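Local coordinates for protein pectate lyase (Bacillus subtilis, PDB 5AMV) that cleaves the alpha-1,4-linked galacturonan of pectin by calcium-dependent elimination, releasing oligosaccharides with an unsaturated uronosyl group at the non-reducing end, at residues A[109-112]-A[113-117]; A[73-76]-A[77-81]; A[95-99]-A[100-104]; A[36-39]-A[40-44]; A[84-87]-A[88-91]. One frame throughout, in Å; residues are numbered along the deposited sequence. Where two conformers were deposited one is given.

Along the chain the order is contact 4, contact 2, contact 5, contact 3 and finally contact 1, all within the first part of this parallel beta-helix protein; distances here run between centres. Contact 1 is in the middle of the long helix 105-121. Contact 2 lies on it, about 9 Å away, held by hydrogen bonds from contact 1 side chains to its backbone; contact 5, about 15 Å away, meets it where Tyr88 packs on Arg110. Contact 3 touches contact 5, about 12 Å off, and its loop leads into helix 105-121. Contact 4 stands apart, about 23 Å from contact 1 and 41 Å from contact 3, on the helix between strands 32-35 and 54-58.

Contact 1 (A[109-112]-A[113-117]); sequences ARAR and SQKNQ
Ser113 reaches back one turn to Ala109 on helix 105-121 and grips its carbonyl twice, a common arrangement for a serine inside a helix. Ser113 N and Ser113 OG both donate to Ala109 O, the hydroxyl at 2.7 Å, and they arrive from opposite faces of the carbonyl plane. The hydroxyl gets there because OG lies beside the backbone N (chi1 -56°). It also accepts from Asp80 N, so this tight, buried side of the helix is where the segment 77-81 docks. Arg112 serves the same neighbour through a salt bridge from NE to Asp80, with Ala109 CA against one face of its guanidinium.

Arg110 and Gln114, alongside each other with planes 80° apart, are firmly bonded too. In the modelled conformer, one of two for Gln114, Arg110 NH1 donates to Gln114 OE1 at 3.0 Å; the oxygen sits in the guanidinium plane, but the N-H comes from above the amide rather than along a lone pair. NH1 also serves Phe166 O, NH2 pairs with Glu107, and Gln114 NE2 turns to Asp164. The Gln114 side chain is about 9 Å from that of the calcium ligand Asp223. The loose side is at exposed Lys115, again one of two conformers, where a water accepts from NZ and donates to Ala111 O and Gln114 OE1. Arg110 and Lys115 thus share the amide oxygen directly or through water, which probably eases the proximity of their like charges.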
# COMPACT_ATOMS: atom_id res chain seq x y z
N ALA A 109 -25.38 11.70 1.11
CA ALA A 109 -25.87 10.32 1.11
C ALA A 109 -24.75 9.37 0.68
O ALA A 109 -24.65 8.25 1.18
CB ALA A 109 -27.07 10.19 0.20
N ARG A 110 -23.90 9.83 -0.24
CA ARG A 110 -22.72 9.03 -0.63
C ARG A 110 -21.79 8.83 0.57
O ARG A 110 -21.25 7.71 0.81
CB ARG A 110 -21.95 9.73 -1.79
CG ARG A 110 -20.82 8.79 -2.41
CD ARG A 110 -19.65 9.62 -3.00
NE ARG A 110 -19.07 10.47 -1.95
CZ ARG A 110 -18.27 10.05 -0.95
NH1 ARG A 110 -17.86 8.79 -0.86
NH2 ARG A 110 -17.87 10.95 -0.04
N ALA A 111 -21.54 9.89 1.32
CA ALA A 111 -20.64 9.79 2.47
C ALA A 111 -21.20 8.79 3.50
O ALA A 111 -20.45 7.98 4.04
CB ALA A 111 -20.41 11.17 3.12
N ARG A 112 -22.50 8.85 3.75
CA ARG A 112 -23.13 7.87 4.67
C ARG A 112 -22.96 6.45 4.17
O ARG A 112 -22.66 5.51 4.97
CB ARG A 112 -24.62 8.21 4.93
CG ARG A 112 -24.76 9.48 5.77
CD ARG A 112 -26.24 9.72 6.21
NE ARG A 112 -27.21 9.75 5.11
CZ ARG A 112 -27.63 10.86 4.48
NH1 ARG A 112 -27.15 12.05 4.82
NH2 ARG A 112 -28.51 10.74 3.48
N SER A 113 -23.15 6.27 2.86
CA SER A 113 -22.98 4.97 2.25
C SER A 113 -21.55 4.44 2.46
O SER A 113 -21.35 3.28 2.87
CB SER A 113 -23.26 5.07 0.74
OG SER A 113 -24.58 5.61 0.55
N GLN A 114 -20.59 5.30 2.17
CA GLN A 114 -19.18 4.98 2.36
C GLN A 114 -18.88 4.61 3.82
O GLN A 114 -18.15 3.65 4.10
CB GLN A 114 -18.34 6.18 1.90
CG GLN A 114 -16.91 5.82 1.71
CD GLN A 114 -16.12 6.94 1.13
OE1 GLN A 114 -16.25 8.11 1.54
NE2 GLN A 114 -15.30 6.60 0.13
N LYS A 115 -19.47 5.36 4.76
CA LYS A 115 -19.20 5.07 6.16
C LYS A 115 -19.79 3.72 6.57
O LYS A 115 -19.21 3.00 7.37
CB LYS A 115 -19.66 6.23 7.03
CG LYS A 115 -18.72 7.46 6.91
CD LYS A 115 -19.37 8.70 7.51
CE LYS A 115 -18.43 9.90 7.51
NZ LYS A 115 -18.72 10.88 6.42
N ASN A 116 -20.91 3.33 5.99
CA ASN A 116 -21.49 2.00 6.28
C ASN A 116 -20.50 0.89 5.86
O ASN A 116 -20.30 -0.08 6.57
CB ASN A 116 -22.78 1.86 5.48
CG ASN A 116 -23.89 2.78 5.99
OD1 ASN A 116 -23.87 3.22 7.14
ND2 ASN A 116 -24.89 3.01 5.16
N GLN A 117 -19.91 1.04 4.68
CA GLN A 117 -18.93 0.03 4.24
C GLN A 117 -17.66 0.06 5.06
O GLN A 117 -17.12 -0.99 5.42
CB GLN A 117 -18.61 0.15 2.75
CG GLN A 117 -17.58 -0.92 2.31
CD GLN A 117 -17.38 -0.99 0.79
OE1 GLN A 117 -17.55 0.01 0.07
NE2 GLN A 117 -17.04 -2.18 0.30
O HOH W 1 -17.71 8.96 4.26

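Contact 2 (A[73-76]-A[77-81]); sequences LGLN and DYKDP
Gly74 is the N-cap of the single-turn helix 75-78, its carbonyl taking Asp77 N at 2.9 Å and, more weakly, Tyr78 N. In return Asp77 OD2 accepts from Gly74 N at 2.8 Å, a nearly straight bond (173°) on the anti lone pair of the carboxylate. This is one half of a capping box; a glycine has no side chain to supply the other. Asp77 CG stands beside its own backbone N (chi1 -62°), which carries the carboxylate back over the start of the turn, where Leu73 CD2 rests 3.6 Å from Asp77 CB.

Leu73 also meets Tyr78. The two side chains cross at about a right angle, Leu73 CB approaching the ring obliquely, 3.7 Å from Tyr78 CZ, while Leu73 CD1 lies near Tyr78 OH. Tyr78 OH is hydrogen-bonded to Asn65. A serine in place of Tyr78 would probably uncover Leu73 and leave the Asn65 side chain without this mate.

The turn lies on helix 105-121: Tyr78 packs on Gln117 and Arg120, while Tyr78 O accepts from Asn116 ND2. Past the helix end, Lys79 NZ in the modelled conformer bonds to Tyr83 O as the chain runs on toward helix 85-92.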
# COMPACT_ATOMS: atom_id res chain seq x y z
N LEU A 73 -22.19 -8.90 2.14
CA LEU A 73 -22.82 -7.59 1.98
C LEU A 73 -22.30 -7.05 0.66
O LEU A 73 -21.07 -7.07 0.42
CB LEU A 73 -22.35 -6.61 3.08
CG LEU A 73 -22.79 -7.05 4.48
CD1 LEU A 73 -22.12 -6.24 5.54
CD2 LEU A 73 -24.33 -6.92 4.68
N GLY A 74 -23.25 -6.59 -0.16
CA GLY A 74 -23.00 -5.97 -1.48
C GLY A 74 -23.39 -4.50 -1.45
O GLY A 74 -23.73 -3.93 -0.40
N LEU A 75 -23.37 -3.86 -2.61
CA LEU A 75 -23.60 -2.42 -2.69
C LEU A 75 -24.91 -2.02 -2.02
O LEU A 75 -24.95 -1.05 -1.28
CB LEU A 75 -23.53 -1.97 -4.14
CG LEU A 75 -23.62 -0.47 -4.45
CD1 LEU A 75 -22.89 -0.20 -5.80
CD2 LEU A 75 -25.08 0.01 -4.54
N ASN A 76 -25.97 -2.76 -2.32
CA ASN A 76 -27.31 -2.39 -1.82
C ASN A 76 -27.37 -2.47 -0.31
O ASN A 76 -28.22 -1.78 0.30
CB ASN A 76 -28.40 -3.35 -2.37
CG ASN A 76 -28.70 -3.06 -3.82
OD1 ASN A 76 -28.23 -2.08 -4.39
ND2 ASN A 76 -29.54 -3.90 -4.41
N ASP A 77 -26.52 -3.31 0.31
CA ASP A 77 -26.55 -3.49 1.77
C ASP A 77 -25.98 -2.25 2.46
O ASP A 77 -26.42 -1.88 3.55
CB ASP A 77 -25.81 -4.75 2.23
CG ASP A 77 -26.45 -6.00 1.65
OD1 ASP A 77 -27.59 -6.29 2.12
OD2 ASP A 77 -25.87 -6.62 0.74
N TYR A 78 -25.04 -1.58 1.82
CA TYR A 78 -24.40 -0.40 2.37
C TYR A 78 -25.04 0.89 1.90
O TYR A 78 -24.85 1.92 2.55
CB TYR A 78 -22.96 -0.36 1.86
CG TYR A 78 -22.10 -1.49 2.30
CD1 TYR A 78 -21.94 -1.80 3.65
CD2 TYR A 78 -21.35 -2.21 1.37
CE1 TYR A 78 -21.07 -2.84 4.07
CE2 TYR A 78 -20.48 -3.25 1.78
CZ TYR A 78 -20.34 -3.54 3.11
OH TYR A 78 -19.49 -4.50 3.57
N LYS A 79 -25.75 0.85 0.77
CA LYS A 79 -26.21 2.10 0.11
C LYS A 79 -27.17 2.85 1.00
O LYS A 79 -28.13 2.29 1.55
CB LYS A 79 -26.87 1.83 -1.24
CG LYS A 79 -27.03 3.12 -2.04
CD LYS A 79 -27.84 2.92 -3.32
CE LYS A 79 -29.36 2.68 -3.08
NZ LYS A 79 -30.20 3.87 -2.55
N ASP A 80 -26.91 4.15 1.16
CA ASP A 80 -27.87 4.98 1.92
C ASP A 80 -29.16 5.01 1.13
O ASP A 80 -29.14 5.15 -0.07
CB ASP A 80 -27.32 6.41 2.07
CG ASP A 80 -28.21 7.28 2.94
OD1 ASP A 80 -28.04 7.20 4.18
OD2 ASP A 80 -29.03 8.02 2.36
N PRO A 81 -30.32 5.00 1.83
CA PRO A 81 -31.59 5.06 1.08
C PRO A 81 -31.72 6.22 0.09
O PRO A 81 -32.47 6.11 -0.92
CB PRO A 81 -32.64 5.22 2.20
CG PRO A 81 -32.02 4.49 3.34
CD PRO A 81 -30.52 4.74 3.26

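Contact 3 (A[95-99]-A[100-104]); sequences STWGK and KEPSG
Trp97 and Lys100 pack in the turn after helix 94-97 through a CH-pi contact and two hydrogen bonds, lysine over indole, the two side chains crossing at about a right angle. Gly98, with positive phi, ends the helix; the chain turns back over the next residues. Lys100 CG stands 3.9 Å from the centroid of the five-membered ring, over its face, and CE farther along lies above the middle of the indole. This reach begins with CG set between the backbone N and the carbonyl carbon (chi1 44°), a cramped setting, and ends in a bend at chi4 that swings the ammonium off to the Trp97 carbonyl. Lys100 NZ donates to Trp97 O at 2.7 Å in the modelled conformer, one of two; any cation-pi attraction to the ring is weak at best.

The indole answers in kind: Trp97 NE1 donates to Lys100 O at 2.8 Å, a bent bond (133°) whose acceptor is tilted from the ring plane. These two bonds run in opposite directions and tie the two residues together. Farther round, Glu101 O meets the rim of the six-membered ring. Trp97 also stacks edge-to-face with Tyr92, and Pro102 packs on Tyr88 and Tyr92. At the outer corner of the indole, Ser103 OG lies in the ring plane, 3.5 Å from Trp97 CH2.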
# COMPACT_ATOMS: atom_id res chain seq x y z
N SER A 95 -20.31 20.69 -15.66
CA SER A 95 -21.04 21.64 -16.55
C SER A 95 -22.10 22.47 -15.82
O SER A 95 -22.43 23.57 -16.28
CB SER A 95 -21.68 20.93 -17.75
OG SER A 95 -22.73 20.07 -17.33
N THR A 96 -22.59 21.98 -14.68
CA THR A 96 -23.60 22.69 -13.88
C THR A 96 -23.20 22.97 -12.43
O THR A 96 -23.79 23.86 -11.76
CB THR A 96 -24.95 21.93 -13.85
OG1 THR A 96 -24.72 20.62 -13.30
CG2 THR A 96 -25.55 21.81 -15.25
N TRP A 97 -22.22 22.21 -11.93
CA TRP A 97 -21.76 22.35 -10.56
C TRP A 97 -20.47 23.16 -10.47
O TRP A 97 -20.19 23.73 -9.44
CB TRP A 97 -21.51 20.94 -9.96
CG TRP A 97 -21.03 20.93 -8.51
CD1 TRP A 97 -19.76 20.60 -8.05
CD2 TRP A 97 -21.81 21.22 -7.37
NE1 TRP A 97 -19.73 20.70 -6.65
CE2 TRP A 97 -20.97 21.08 -6.22
CE3 TRP A 97 -23.15 21.63 -7.19
CZ2 TRP A 97 -21.43 21.27 -4.91
CZ3 TRP A 97 -23.62 21.83 -5.91
CH2 TRP A 97 -22.76 21.66 -4.78
N GLY A 98 -19.68 23.18 -11.53
CA GLY A 98 -18.37 23.83 -11.47
C GLY A 98 -17.38 22.90 -10.80
O GLY A 98 -17.63 21.68 -10.75
N LYS A 99 -16.27 23.46 -10.30
CA LYS A 99 -15.20 22.64 -9.74
C LYS A 99 -15.09 22.68 -8.22
O LYS A 99 -14.08 22.23 -7.66
CB LYS A 99 -13.85 23.00 -10.40
CG LYS A 99 -13.76 22.47 -11.79
CD LYS A 99 -12.45 22.90 -12.47
CE LYS A 99 -11.22 22.24 -11.84
NZ LYS A 99 -10.03 22.26 -12.80
N LYS A 100 -16.10 23.20 -7.53
CA LYS A 100 -16.14 23.19 -6.07
C LYS A 100 -16.38 21.76 -5.55
O LYS A 100 -16.94 20.93 -6.28
CB LYS A 100 -17.23 24.15 -5.56
CG LYS A 100 -18.57 24.06 -6.34
CD LYS A 100 -19.61 25.10 -5.85
CE LYS A 100 -20.87 25.14 -6.75
NZ LYS A 100 -20.71 26.00 -7.99
N GLU A 101 -15.99 21.50 -4.31
CA GLU A 101 -16.21 20.20 -3.67
C GLU A 101 -17.70 19.86 -3.66
O GLU A 101 -18.52 20.72 -3.28
CB GLU A 101 -15.69 20.22 -2.22
CG GLU A 101 -15.84 18.89 -1.48
CD GLU A 101 -15.22 18.90 -0.10
OE1 GLU A 101 -15.04 20.01 0.46
OE2 GLU A 101 -14.92 17.80 0.42
N PRO A 102 -18.09 18.63 -4.09
CA PRO A 102 -19.51 18.27 -3.90
C PRO A 102 -20.01 18.44 -2.48
O PRO A 102 -19.28 18.18 -1.51
CB PRO A 102 -19.56 16.78 -4.32
CG PRO A 102 -18.49 16.72 -5.45
CD PRO A 102 -17.37 17.64 -4.92
N SER A 103 -21.26 18.88 -2.37
CA SER A 103 -21.90 19.11 -1.07
C SER A 103 -23.40 19.03 -1.28
O SER A 103 -23.88 19.01 -2.42
CB SER A 103 -21.49 20.48 -0.52
OG SER A 103 -21.98 21.51 -1.35
N GLY A 104 -24.16 18.99 -0.19
CA GLY A 104 -25.59 18.84 -0.33
C GLY A 104 -26.01 17.38 -0.31
O GLY A 104 -25.19 16.49 -0.05

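Contact 4 (A[36-39]-A[40-44]); sequences SNRN and QLVSA
An asparagine N-cap starts helix 38-45, the short helix that joins the parallel strands 32-35 and 54-58, with Asn37 holding the first turn through Gln40. Asn37 OD1 accepts from Gln40 N at 2.9 Å, nearly straight (168°). The amide is brought over that N-H by a first torsion that tucks CG between the backbone N and the carbonyl carbon (chi1 61°). Gln40 sends its own side chain the other way, extended beyond CG and crossing that of Asn37 at about a right angle, amide planes 42° apart. Its OE1 takes Ser36 N at 2.8 Å, so side chain and backbone exchange bonds in both directions across the cap. An alanine at Gln40 is likely to keep its N-H on Asn37 but to leave Ser36 N without this acceptor and let the chain before the helix move.

One step on, Val42 CG2 lies 4.0 Å above the guanidinium plane of Arg38, over its centre, and Arg38 NE is turned to Arg120 O on helix 105-121. Asn39 O accepts twice from Ser43, from N at 2.9 Å and from OG, which in the modelled conformer comes from the opposite face, above the carbonyl plane. Asn39 ND2 bonds to Asp68 O, and Ala44 packs on Tyr33 and Val35 of strand 32-35. The glutamine bond falls one residue earlier than in a classical capping box, while the Asn37 bond is the usual N-cap, here opening a helix beside the first strands of a parallel beta-helix.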
# COMPACT_ATOMS: atom_id res chain seq x y z
N SER A 36 -10.66 -17.27 11.42
CA SER A 36 -11.05 -17.69 10.07
C SER A 36 -12.22 -16.91 9.50
O SER A 36 -12.74 -17.26 8.44
CB SER A 36 -11.36 -19.19 10.03
OG SER A 36 -12.50 -19.47 10.83
N ASN A 37 -12.62 -15.84 10.19
CA ASN A 37 -13.69 -14.97 9.67
C ASN A 37 -13.61 -13.60 10.34
O ASN A 37 -12.81 -13.40 11.26
CB ASN A 37 -15.07 -15.62 9.87
CG ASN A 37 -15.40 -15.87 11.33
OD1 ASN A 37 -15.43 -14.94 12.16
ND2 ASN A 37 -15.67 -17.15 11.67
N ARG A 38 -14.43 -12.67 9.87
CA ARG A 38 -14.38 -11.29 10.32
C ARG A 38 -14.67 -11.17 11.82
O ARG A 38 -14.02 -10.39 12.50
CB ARG A 38 -15.40 -10.42 9.56
CG ARG A 38 -15.26 -8.94 9.85
CD ARG A 38 -16.32 -8.11 9.11
NE ARG A 38 -16.22 -6.76 9.68
CZ ARG A 38 -16.76 -6.38 10.82
NH1 ARG A 38 -17.52 -7.20 11.54
NH2 ARG A 38 -16.55 -5.16 11.26
N ASN A 39 -15.64 -11.94 12.34
CA ASN A 39 -15.95 -11.85 13.78
C ASN A 39 -14.78 -12.25 14.65
O ASN A 39 -14.43 -11.54 15.62
CB ASN A 39 -17.14 -12.73 14.12
CG ASN A 39 -18.46 -12.17 13.60
OD1 ASN A 39 -18.59 -10.94 13.38
ND2 ASN A 39 -19.43 -13.08 13.35
N GLN A 40 -14.14 -13.36 14.27
CA GLN A 40 -12.97 -13.84 15.00
C GLN A 40 -11.81 -12.86 14.94
O GLN A 40 -11.11 -12.65 15.95
CB GLN A 40 -12.54 -15.23 14.55
CG GLN A 40 -13.61 -16.30 14.84
CD GLN A 40 -13.18 -17.70 14.44
OE1 GLN A 40 -12.22 -17.90 13.69
NE2 GLN A 40 -13.93 -18.70 14.93
N LEU A 41 -11.59 -12.27 13.76
CA LEU A 41 -10.52 -11.28 13.63
C LEU A 41 -10.77 -10.05 14.51
O LEU A 41 -9.88 -9.64 15.25
CB LEU A 41 -10.29 -10.93 12.15
CG LEU A 41 -9.30 -9.78 11.92
CD1 LEU A 41 -7.87 -10.24 12.34
CD2 LEU A 41 -9.32 -9.37 10.47
N VAL A 42 -11.98 -9.48 14.46
CA VAL A 42 -12.37 -8.32 15.26
C VAL A 42 -12.20 -8.63 16.78
O VAL A 42 -11.61 -7.83 17.57
CB VAL A 42 -13.82 -7.91 14.85
CG1 VAL A 42 -14.47 -6.98 15.91
CG2 VAL A 42 -13.81 -7.28 13.43
N SER A 43 -12.69 -9.81 17.18
CA SER A 43 -12.51 -10.30 18.55
C SER A 43 -11.04 -10.36 19.00
O SER A 43 -10.68 -9.86 20.09
CB SER A 43 -13.13 -11.69 18.67
OG SER A 43 -14.53 -11.61 18.49
N ALA A 44 -10.18 -10.98 18.17
CA ALA A 44 -8.74 -11.11 18.50
C ALA A 44 -8.04 -9.75 18.61
O ALA A 44 -7.21 -9.54 19.52
CB ALA A 44 -7.98 -12.03 17.49

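Contact 5 (A[84-87]-A[88-91]); sequences DLDK and YLKA
Asp84 meets Tyr88 through the backbone, Tyr88 N donating to Asp84 O at 2.8 Å as the first turn of helix 85-92. Asp84 is also the N-cap: its OD2, in the modelled conformer, accepts from Lys87 N at 3.1 Å on the anti side of the carboxylate, which fixes the start of the helix.

Leu85 comes next and carries the apolar part. Its CG is trans to the backbone N (chi1 178°), while Leu89 CG lies beside its own N (chi1 -73°). These settings bring the branches together, and Leu85 CD1 touches Leu89 CG at 3.9 Å with the side chains slanting past each other. Leu89 N donates to Leu85 O beneath them.

Asp86 and Lys87 contribute chiefly through their carbonyls: Lys90 N bonds to Asp86 O at 3.0 Å and Ala91 N to Lys87 O at 2.8 Å.

The leucine pair faces Tyr214 of strand 213-214, and Leu89 O accepts from Tyr215 OH. On another side Tyr88 reaches helix 105-121, packing on Gln106, as Lys87 does, and on Arg110, with its OH bonded to Glu107 and Trp169 N, while its ring meets Tyr92 edge-to-face. The helix thus sits between that strand and helix 105-121.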
# COMPACT_ATOMS: atom_id res chain seq x y z
N ASP A 84 -28.17 7.79 -4.97
CA ASP A 84 -28.36 7.17 -6.27
C ASP A 84 -27.29 7.73 -7.18
O ASP A 84 -27.11 8.96 -7.31
CB ASP A 84 -29.73 7.49 -6.82
CG ASP A 84 -29.96 6.90 -8.21
OD1 ASP A 84 -30.25 5.68 -8.27
OD2 ASP A 84 -29.87 7.65 -9.20
N LEU A 85 -26.50 6.82 -7.76
CA LEU A 85 -25.36 7.23 -8.60
C LEU A 85 -25.80 8.19 -9.72
O LEU A 85 -25.17 9.21 -9.95
CB LEU A 85 -24.58 6.03 -9.15
CG LEU A 85 -23.39 6.34 -10.07
CD1 LEU A 85 -22.33 7.29 -9.39
CD2 LEU A 85 -22.74 5.05 -10.63
N ASP A 86 -26.89 7.86 -10.42
CA ASP A 86 -27.36 8.76 -11.48
C ASP A 86 -27.69 10.15 -10.94
O ASP A 86 -27.28 11.13 -11.55
CB ASP A 86 -28.52 8.12 -12.28
CG ASP A 86 -28.02 7.04 -13.26
OD1 ASP A 86 -27.02 7.31 -13.98
OD2 ASP A 86 -28.58 5.92 -13.31
N LYS A 87 -28.35 10.25 -9.79
CA LYS A 87 -28.62 11.57 -9.20
C LYS A 87 -27.33 12.27 -8.77
O LYS A 87 -27.19 13.49 -8.93
CB LYS A 87 -29.60 11.47 -8.02
CG LYS A 87 -31.02 11.09 -8.47
CD LYS A 87 -31.93 10.98 -7.25
CE LYS A 87 -33.30 10.39 -7.65
NZ LYS A 87 -34.19 10.29 -6.46
N TYR A 88 -26.36 11.49 -8.28
CA TYR A 88 -25.09 12.07 -7.83
C TYR A 88 -24.37 12.64 -9.05
O TYR A 88 -23.87 13.78 -9.02
CB TYR A 88 -24.27 10.96 -7.19
CG TYR A 88 -22.95 11.43 -6.63
CD1 TYR A 88 -21.80 11.54 -7.44
CD2 TYR A 88 -22.86 11.78 -5.28
CE1 TYR A 88 -20.57 11.97 -6.87
CE2 TYR A 88 -21.65 12.18 -4.72
CZ TYR A 88 -20.52 12.29 -5.53
OH TYR A 88 -19.33 12.71 -4.96
N LEU A 89 -24.36 11.88 -10.14
CA LEU A 89 -23.69 12.33 -11.38
C LEU A 89 -24.33 13.62 -11.91
O LEU A 89 -23.61 14.56 -12.32
CB LEU A 89 -23.76 11.23 -12.42
CG LEU A 89 -22.83 10.04 -12.12
CD1 LEU A 89 -23.06 8.89 -13.13
CD2 LEU A 89 -21.36 10.45 -12.16
N LYS A 90 -25.65 13.67 -11.93
CA LYS A 90 -26.32 14.90 -12.32
C LYS A 90 -26.02 16.06 -11.35
O LYS A 90 -25.76 17.20 -11.78
CB LYS A 90 -27.84 14.70 -12.41
CG LYS A 90 -28.54 15.85 -13.14
CD LYS A 90 -30.01 15.47 -13.31
CE LYS A 90 -30.73 16.44 -14.25
NZ LYS A 90 -31.36 17.51 -13.46
N ALA A 91 -26.04 15.79 -10.06
CA ALA A 91 -25.80 16.86 -9.07
C ALA A 91 -24.46 17.55 -9.22
O ALA A 91 -24.35 18.76 -8.99
CB ALA A 91 -25.96 16.32 -7.60